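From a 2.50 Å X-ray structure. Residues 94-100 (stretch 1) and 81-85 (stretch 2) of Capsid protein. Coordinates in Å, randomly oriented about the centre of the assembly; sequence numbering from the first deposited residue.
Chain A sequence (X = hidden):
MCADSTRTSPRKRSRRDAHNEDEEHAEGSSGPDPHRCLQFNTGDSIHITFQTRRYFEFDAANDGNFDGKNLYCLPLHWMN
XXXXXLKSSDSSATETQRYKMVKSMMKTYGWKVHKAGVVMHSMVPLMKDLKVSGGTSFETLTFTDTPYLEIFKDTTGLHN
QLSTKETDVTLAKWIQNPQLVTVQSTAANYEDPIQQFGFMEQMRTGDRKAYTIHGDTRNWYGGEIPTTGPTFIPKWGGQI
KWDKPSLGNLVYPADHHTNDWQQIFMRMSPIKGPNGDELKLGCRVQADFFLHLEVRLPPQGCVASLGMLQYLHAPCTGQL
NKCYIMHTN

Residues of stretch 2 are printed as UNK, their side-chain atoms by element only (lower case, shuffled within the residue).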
# COMPACT_ATOMS: atom_id res chain seq x y z
N THR A 94 -52.95 -54.99 -74.08
CA THR A 94 -53.76 -55.64 -73.05
C THR A 94 -53.55 -54.85 -71.76
O THR A 94 -52.47 -54.29 -71.53
CB THR A 94 -53.34 -57.12 -72.86
OG1 THR A 94 -54.28 -57.78 -72.01
CG2 THR A 94 -51.95 -57.22 -72.23
N GLU A 95 -54.57 -54.76 -70.92
CA GLU A 95 -54.41 -54.00 -69.70
C GLU A 95 -53.50 -54.68 -68.69
O GLU A 95 -53.44 -55.91 -68.61
CB GLU A 95 -55.78 -53.68 -69.08
CG GLU A 95 -56.80 -54.79 -69.18
CD GLU A 95 -58.19 -54.35 -68.70
OE1 GLU A 95 -58.73 -53.35 -69.24
OE2 GLU A 95 -58.74 -55.01 -67.80
N THR A 96 -52.76 -53.87 -67.93
CA THR A 96 -51.86 -54.37 -66.90
C THR A 96 -52.69 -54.90 -65.74
O THR A 96 -53.81 -54.45 -65.53
CB THR A 96 -50.96 -53.25 -66.36
OG1 THR A 96 -51.79 -52.19 -65.84
CG2 THR A 96 -50.07 -52.69 -67.45
N GLN A 97 -52.15 -55.85 -64.99
CA GLN A 97 -52.88 -56.41 -63.85
C GLN A 97 -53.34 -55.29 -62.93
O GLN A 97 -54.47 -55.31 -62.43
CB GLN A 97 -52.02 -57.38 -63.05
CG GLN A 97 -52.08 -58.83 -63.52
CD GLN A 97 -53.50 -59.37 -63.60
OE1 GLN A 97 -54.08 -59.47 -64.68
NE2 GLN A 97 -54.07 -59.71 -62.44
N ARG A 98 -52.46 -54.33 -62.69
CA ARG A 98 -52.80 -53.23 -61.80
C ARG A 98 -53.98 -52.43 -62.33
O ARG A 98 -54.94 -52.18 -61.59
CB ARG A 98 -51.58 -52.34 -61.55
CG ARG A 98 -50.51 -53.07 -60.75
CD ARG A 98 -49.40 -52.18 -60.20
NE ARG A 98 -48.58 -52.95 -59.27
CZ ARG A 98 -47.85 -52.44 -58.28
NH1 ARG A 98 -47.81 -51.13 -58.08
NH2 ARG A 98 -47.16 -53.25 -57.48
N TYR A 99 -53.95 -52.04 -63.59
CA TYR A 99 -55.08 -51.28 -64.12
C TYR A 99 -56.34 -52.13 -64.02
O TYR A 99 -57.39 -51.66 -63.58
CB TYR A 99 -54.83 -50.87 -65.57
CG TYR A 99 -56.04 -50.25 -66.24
CD1 TYR A 99 -56.83 -49.30 -65.57
CD2 TYR A 99 -56.42 -50.62 -67.53
CE1 TYR A 99 -57.96 -48.74 -66.18
CE2 TYR A 99 -57.55 -50.06 -68.15
CZ TYR A 99 -58.31 -49.12 -67.47
OH TYR A 99 -59.42 -48.59 -68.08
N LYS A 100 -56.22 -53.39 -64.41
CA LYS A 100 -57.35 -54.31 -64.39
C LYS A 100 -58.04 -54.40 -63.03
O LYS A 100 -59.27 -54.38 -62.95
CB LYS A 100 -56.87 -55.70 -64.81
CG LYS A 100 -57.97 -56.74 -64.92
CD LYS A 100 -57.37 -58.06 -65.38
CE LYS A 100 -58.42 -59.16 -65.50
NZ LYS A 100 -57.81 -60.46 -65.94
N UNK A 81 -50.32 -45.49 -72.43
CA UNK A 81 -48.99 -46.07 -72.53
C UNK A 81 -48.50 -46.66 -71.22
O UNK A 81 -47.58 -47.46 -71.21
c UNK A 81 -48.19 -44.46 -74.43
c UNK A 81 -47.07 -43.48 -74.74
c UNK A 81 -47.99 -45.03 -73.02
c UNK A 81 -48.21 -45.58 -75.46
N UNK A 82 -49.13 -46.27 -70.11
CA UNK A 82 -48.71 -46.76 -68.81
C UNK A 82 -49.63 -47.82 -68.21
O UNK A 82 -49.17 -48.72 -67.52
c UNK A 82 -48.60 -45.60 -67.82
c UNK A 82 -48.33 -43.41 -69.06
c UNK A 82 -46.23 -42.25 -69.16
o UNK A 82 -45.51 -41.16 -69.57
c UNK A 82 -46.40 -44.34 -67.98
c UNK A 82 -45.63 -43.25 -68.40
c UNK A 82 -47.57 -42.33 -69.49
c UNK A 82 -47.76 -44.43 -68.30
N UNK A 83 -50.93 -47.70 -68.47
CA UNK A 83 -51.91 -48.64 -67.93
C UNK A 83 -52.06 -49.92 -68.75
O UNK A 83 -52.69 -50.88 -68.31
c UNK A 83 -52.25 -46.30 -66.17
c UNK A 83 -54.71 -46.29 -66.61
c UNK A 83 -53.26 -47.95 -67.77
c UNK A 83 -53.47 -47.15 -66.48
N UNK A 84 -51.48 -49.92 -69.95
CA UNK A 84 -51.54 -51.08 -70.83
C UNK A 84 -50.14 -51.60 -71.09
O UNK A 84 -49.15 -50.90 -70.87
c UNK A 84 -54.25 -49.32 -71.81
o UNK A 84 -57.82 -50.10 -71.95
c UNK A 84 -55.90 -51.50 -72.30
c UNK A 84 -53.67 -50.56 -72.11
c UNK A 84 -55.63 -49.17 -71.75
c UNK A 84 -56.45 -50.26 -72.00
c UNK A 84 -54.52 -51.64 -72.36
c UNK A 84 -52.18 -50.72 -72.17
N UNK A 85 -50.07 -52.84 -71.56
CA UNK A 85 -48.81 -53.47 -71.89
C UNK A 85 -49.04 -54.36 -73.10
O UNK A 85 -50.04 -54.21 -73.80
O HOH W 1 -59.59 -52.23 -71.73

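Position 81 carries four side-chain carbons and no heteroatom. The chain forks at its second carbon. It stays out of reach of stretch 1. The fork at the second carbon, rather than the first, makes this leucine, L81. It lies in the end of a helix that begins earlier in the chain.

Position 82 has one carbon leading to a ring of six carbons, and the ring bears one oxygen. CB points away from stretch 1. The contact here is through the backbone: the carbonyl O of 82 lies 4.1 Å from CG2 of T96. A six-carbon ring with a hydroxyl is tyrosine, Y82.

Position 83 again has four carbons, forked at the second. One terminal carbon sits over a face of the Y99 ring. The backbone O of 83 faces T96 and takes two hydrogen bonds from it. The side chain is leucine, L83, and the carbon over the ring is CD2. L83 CD2 is 3.8 Å from Y99 CD1.

Position 84 has one carbon, a six-carbon ring and one oxygen on the ring. It is the first residue to leave helical phi/psi after the helix. The ring edge meets the backbone of T94, and the ring oxygen lies near the plane of the Y99 ring, at its edge. This is tyrosine, Y84. Its CD1 is 3.4 Å from T94 C, and its OH is 3.8 Å from Y99 CE2. The two tyrosine rings meet obliquely, with planes at 58°. Water 1 donates to Y84 OH and to E95 OE1, bridging the two side chains.

Position 85 has no side-chain atoms, and its backbone pairs with T94. It is glycine, G85. An ideal CB here would lie 4.0 Å from T96 CG2.

The contact joins a short antiparallel pairing to a helix start. G85 N donates to T94 O at 2.8 Å, and T94 N donates to G85 O at 3.0 Å. E95 and Y84 form the next, non-hydrogen-bonded pair, where the side chains diverge. Beyond it, T96 N and T96 OG1 both donate to L83 O, at 3.0 Å and 2.9 Å. T96 OG1 also accepts from Y99 N at 3.1 Å and so caps the helix. One hydroxyl therefore ties the helix start to the end of the other helix. Y99 then packs on L83 and Y84, adding apolar contact to the polar backbone links.

Stretch 2 (81-85) LYLYG
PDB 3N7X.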